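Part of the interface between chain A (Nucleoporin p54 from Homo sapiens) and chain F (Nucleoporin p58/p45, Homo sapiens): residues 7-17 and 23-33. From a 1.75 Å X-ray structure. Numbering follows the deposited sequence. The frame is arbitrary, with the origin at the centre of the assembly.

Chain A, residues 7-17: DLLREIKQHLK
Chain F 23-33: QQIEELENHLA

A single histidine makes the one hydrogen bond across this otherwise largely apolar contact, and its second ring nitrogen bonds to its own helix. His15(A) NE2 donates across the interface to Gln24(F) OE1 at 2.9 Å, while His15(A) ND1 donates back to the carbonyl of its own helix, Glu11(A) O, at 2.8 Å. With both ring nitrogens in donor positions, the two bonds together call for a protonated ring. Anchored at ND1, the ring (chi1 m, -78°; chi2 101°) presents NE2 to Gln24(F), whose extended m, t side chain reaches out to meet it.

The backbones run nearly antiparallel. Chain A is helical throughout 7-17, within a longer helix; chain F is helical through residues 23-29, continuing a helix that begins earlier. The axes cross at -165° and approach to 10.3 Å. Two pairs set the register: Ile12(A) CA lies 6.2 Å from Ile25(F) CA, and Leu8(A) CA lies 7.4 Å from Leu28(F) CA. Chain A residues 8, 12 and 15, with 11 and 16 beside them, supply the contacting stripe, following the heptad-like spacing expected of packed helices.

Ile25(F), in the m, t rotamer, sends CD1 among three neighbours: 3.9 Å from His15(A) CB, 3.9 Å from Leu16(A) CD2 and 4.1 Å from Ile12(A) CG2. Ile12(A) and Leu16(A) are also m, t. One turn along, Leu28(F), with chi1 off-well at -97° and chi2 at 17°, buries the largest area of any residue here. Its CG lies 3.5 Å from Leu8(A) CD1, and its CD2 lies 3.7 Å from Glu11(A) OE2, where the t, t glutamate flanks the apolar seam.

Toward the C-terminal end of the chain F stretch, a type I turn runs from Glu29(F) to Leu32(F), with Leu32(F) N donating to Glu29(F) O at 2.8 Å; Leu32(F) CD1 sits a tight 3.1 Å from CD2 of Leu8(A) (t, p).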

# COMPACT_ATOMS: atom_id res chain seq x y z
N ASP A 7 1.38 32.91 5.09
CA ASP A 7 0.23 32.43 5.87
C ASP A 7 -0.74 31.66 4.99
O ASP A 7 -1.29 30.64 5.40
CB ASP A 7 -0.51 33.60 6.53
CG ASP A 7 0.04 33.96 7.89
OD1 ASP A 7 0.95 33.26 8.39
OD2 ASP A 7 -0.46 34.95 8.49
N LEU A 8 -0.96 32.16 3.78
CA LEU A 8 -1.89 31.52 2.86
C LEU A 8 -1.31 30.20 2.37
O LEU A 8 -1.99 29.18 2.37
CB LEU A 8 -2.17 32.45 1.67
CG LEU A 8 -3.27 31.99 0.71
CD1 LEU A 8 -4.59 31.86 1.43
CD2 LEU A 8 -3.40 32.97 -0.43
N LEU A 9 -0.05 30.22 1.96
CA LEU A 9 0.59 29.00 1.51
C LEU A 9 0.57 27.95 2.62
O LEU A 9 0.32 26.77 2.36
CB LEU A 9 2.03 29.28 1.06
CG LEU A 9 2.80 28.08 0.52
CD1 LEU A 9 2.07 27.40 -0.64
CD2 LEU A 9 4.19 28.51 0.10
N ARG A 10 0.83 28.38 3.84
CA ARG A 10 0.82 27.49 5.00
C ARG A 10 -0.57 26.91 5.25
O ARG A 10 -0.71 25.74 5.62
CB ARG A 10 1.36 28.21 6.23
CG ARG A 10 1.26 27.43 7.54
CD ARG A 10 2.29 27.90 8.57
NE ARG A 10 2.35 29.36 8.70
CZ ARG A 10 3.24 30.14 8.10
NH1 ARG A 10 4.19 29.62 7.32
NH2 ARG A 10 3.20 31.45 8.28
N GLU A 11 -1.61 27.71 5.03
CA GLU A 11 -2.98 27.22 5.17
C GLU A 11 -3.27 26.09 4.18
O GLU A 11 -3.85 25.06 4.54
CB GLU A 11 -3.97 28.37 4.97
CG GLU A 11 -5.40 28.03 5.32
CD GLU A 11 -6.30 29.25 5.35
OE1 GLU A 11 -5.77 30.39 5.34
OE2 GLU A 11 -7.54 29.08 5.38
N ILE A 12 -2.85 26.29 2.93
CA ILE A 12 -2.99 25.26 1.90
C ILE A 12 -2.18 24.02 2.29
O ILE A 12 -2.67 22.89 2.21
CB ILE A 12 -2.50 25.77 0.53
CG1 ILE A 12 -3.40 26.92 0.04
CG2 ILE A 12 -2.48 24.64 -0.50
CD1 ILE A 12 -2.84 27.64 -1.17
N LYS A 13 -0.95 24.24 2.72
CA LYS A 13 -0.05 23.16 3.11
C LYS A 13 -0.65 22.30 4.22
O LYS A 13 -0.52 21.07 4.21
CB LYS A 13 1.30 23.74 3.56
CG LYS A 13 2.32 22.71 4.01
CD LYS A 13 2.25 22.44 5.50
CE LYS A 13 3.53 21.80 6.02
NZ LYS A 13 4.67 22.76 6.07
N GLN A 14 -1.33 22.94 5.16
CA GLN A 14 -1.90 22.24 6.32
C GLN A 14 -3.07 21.34 5.93
O GLN A 14 -3.24 20.27 6.50
CB GLN A 14 -2.34 23.25 7.38
CG GLN A 14 -1.19 23.90 8.14
CD GLN A 14 -1.61 25.11 8.95
OE1 GLN A 14 -2.78 25.51 8.94
NE2 GLN A 14 -0.66 25.71 9.66
N HIS A 15 -3.84 21.77 4.94
CA HIS A 15 -4.92 20.97 4.41
C HIS A 15 -4.37 19.72 3.78
O HIS A 15 -4.87 18.61 4.04
CB HIS A 15 -5.72 21.76 3.38
CG HIS A 15 -6.69 22.75 4.00
ND1 HIS A 15 -6.42 24.06 4.09
CD2 HIS A 15 -7.95 22.56 4.56
CE1 HIS A 15 -7.46 24.69 4.67
NE2 HIS A 15 -8.39 23.77 4.96
N LEU A 16 -3.35 19.88 2.95
CA LEU A 16 -2.72 18.73 2.28
C LEU A 16 -2.08 17.79 3.30
O LEU A 16 -2.19 16.58 3.19
CB LEU A 16 -1.69 19.19 1.25
CG LEU A 16 -2.22 20.09 0.12
CD1 LEU A 16 -1.13 20.32 -0.92
CD2 LEU A 16 -3.46 19.50 -0.52
N LYS A 17 -1.44 18.36 4.32
CA LYS A 17 -0.82 17.57 5.38
C LYS A 17 -1.83 16.66 6.07
O LYS A 17 -1.56 15.49 6.34
CB LYS A 17 -0.17 18.51 6.40
CG LYS A 17 0.45 17.80 7.60
CD LYS A 17 1.61 16.90 7.19
CE LYS A 17 2.25 16.24 8.41
NZ LYS A 17 3.25 15.21 8.03
N GLN F 23 -12.56 22.43 -2.09
CA GLN F 23 -13.29 23.69 -2.24
C GLN F 23 -12.63 24.80 -1.43
O GLN F 23 -12.50 25.92 -1.90
CB GLN F 23 -14.74 23.51 -1.81
CG GLN F 23 -15.57 24.79 -1.90
CD GLN F 23 -15.55 25.40 -3.29
OE1 GLN F 23 -14.89 26.41 -3.53
NE2 GLN F 23 -16.29 24.78 -4.21
N GLN F 24 -12.22 24.47 -0.21
CA GLN F 24 -11.59 25.44 0.68
C GLN F 24 -10.29 25.97 0.08
O GLN F 24 -9.98 27.16 0.22
CB GLN F 24 -11.33 24.80 2.05
CG GLN F 24 -12.60 24.35 2.76
CD GLN F 24 -12.33 23.68 4.09
OE1 GLN F 24 -11.30 23.91 4.72
NE2 GLN F 24 -13.26 22.83 4.52
N ILE F 25 -9.54 25.11 -0.58
CA ILE F 25 -8.29 25.51 -1.21
C ILE F 25 -8.55 26.31 -2.49
O ILE F 25 -7.84 27.27 -2.78
CB ILE F 25 -7.40 24.30 -1.53
CG1 ILE F 25 -6.82 23.74 -0.23
CG2 ILE F 25 -6.28 24.69 -2.49
CD1 ILE F 25 -5.97 22.50 -0.41
N GLU F 26 -9.59 25.93 -3.23
CA GLU F 26 -9.94 26.64 -4.45
C GLU F 26 -10.34 28.08 -4.14
O GLU F 26 -10.05 28.99 -4.93
CB GLU F 26 -11.08 25.92 -5.18
CG GLU F 26 -11.47 26.57 -6.50
CD GLU F 26 -10.33 26.60 -7.50
OE1 GLU F 26 -9.33 25.88 -7.29
OE2 GLU F 26 -10.44 27.35 -8.50
N GLU F 27 -10.98 28.29 -3.00
CA GLU F 27 -11.41 29.64 -2.62
C GLU F 27 -10.22 30.46 -2.13
O GLU F 27 -10.19 31.68 -2.29
CB GLU F 27 -12.49 29.58 -1.54
CG GLU F 27 -13.03 30.95 -1.14
CD GLU F 27 -13.58 31.73 -2.33
OE1 GLU F 27 -13.85 31.10 -3.38
OE2 GLU F 27 -13.74 32.96 -2.21
N LEU F 28 -9.25 29.79 -1.52
CA LEU F 28 -8.01 30.45 -1.11
C LEU F 28 -7.23 30.91 -2.33
O LEU F 28 -6.52 31.91 -2.28
CB LEU F 28 -7.15 29.50 -0.27
CG LEU F 28 -7.22 29.59 1.25
CD1 LEU F 28 -8.46 30.33 1.74
CD2 LEU F 28 -7.17 28.19 1.85
N GLU F 29 -7.37 30.17 -3.43
CA GLU F 29 -6.56 30.42 -4.62
C GLU F 29 -7.05 31.61 -5.45
O GLU F 29 -6.26 32.46 -5.85
CB GLU F 29 -6.51 29.18 -5.50
CG GLU F 29 -5.57 28.11 -4.98
CD GLU F 29 -5.56 26.89 -5.87
OE1 GLU F 29 -6.62 26.55 -6.42
OE2 GLU F 29 -4.48 26.28 -6.02
N ASN F 30 -8.35 31.67 -5.70
CA ASN F 30 -8.89 32.79 -6.47
C ASN F 30 -8.65 34.14 -5.77
O ASN F 30 -8.86 35.20 -6.36
CB ASN F 30 -10.31 32.50 -6.98
CG ASN F 30 -11.16 31.77 -5.96
OD1 ASN F 30 -11.22 32.15 -4.79
ND2 ASN F 30 -11.83 30.71 -6.40
N HIS F 31 -8.16 34.07 -4.53
CA HIS F 31 -7.84 35.27 -3.77
C HIS F 31 -6.36 35.53 -3.76
O HIS F 31 -5.84 36.27 -2.89
CB HIS F 31 -8.35 35.13 -2.34
CG HIS F 31 -9.55 36.00 -2.04
ND1 HIS F 31 -9.78 36.52 -0.82
CD2 HIS F 31 -10.60 36.43 -2.86
CE1 HIS F 31 -10.91 37.25 -0.85
NE2 HIS F 31 -11.41 37.19 -2.10
N LEU F 32 -5.65 34.95 -4.72
CA LEU F 32 -4.21 35.15 -4.87
C LEU F 32 -3.92 36.39 -5.70
O LEU F 32 -4.52 36.58 -6.76
CB LEU F 32 -3.57 33.95 -5.57
CG LEU F 32 -3.12 32.76 -4.71
CD1 LEU F 32 -3.92 32.68 -3.44
CD2 LEU F 32 -3.27 31.49 -5.51
N ALA F 33 -3.00 37.22 -5.24
CA ALA F 33 -2.56 38.38 -6.00
C ALA F 33 -1.24 38.06 -6.68
O ALA F 33 -0.19 38.00 -6.02
CB ALA F 33 -2.41 39.59 -5.08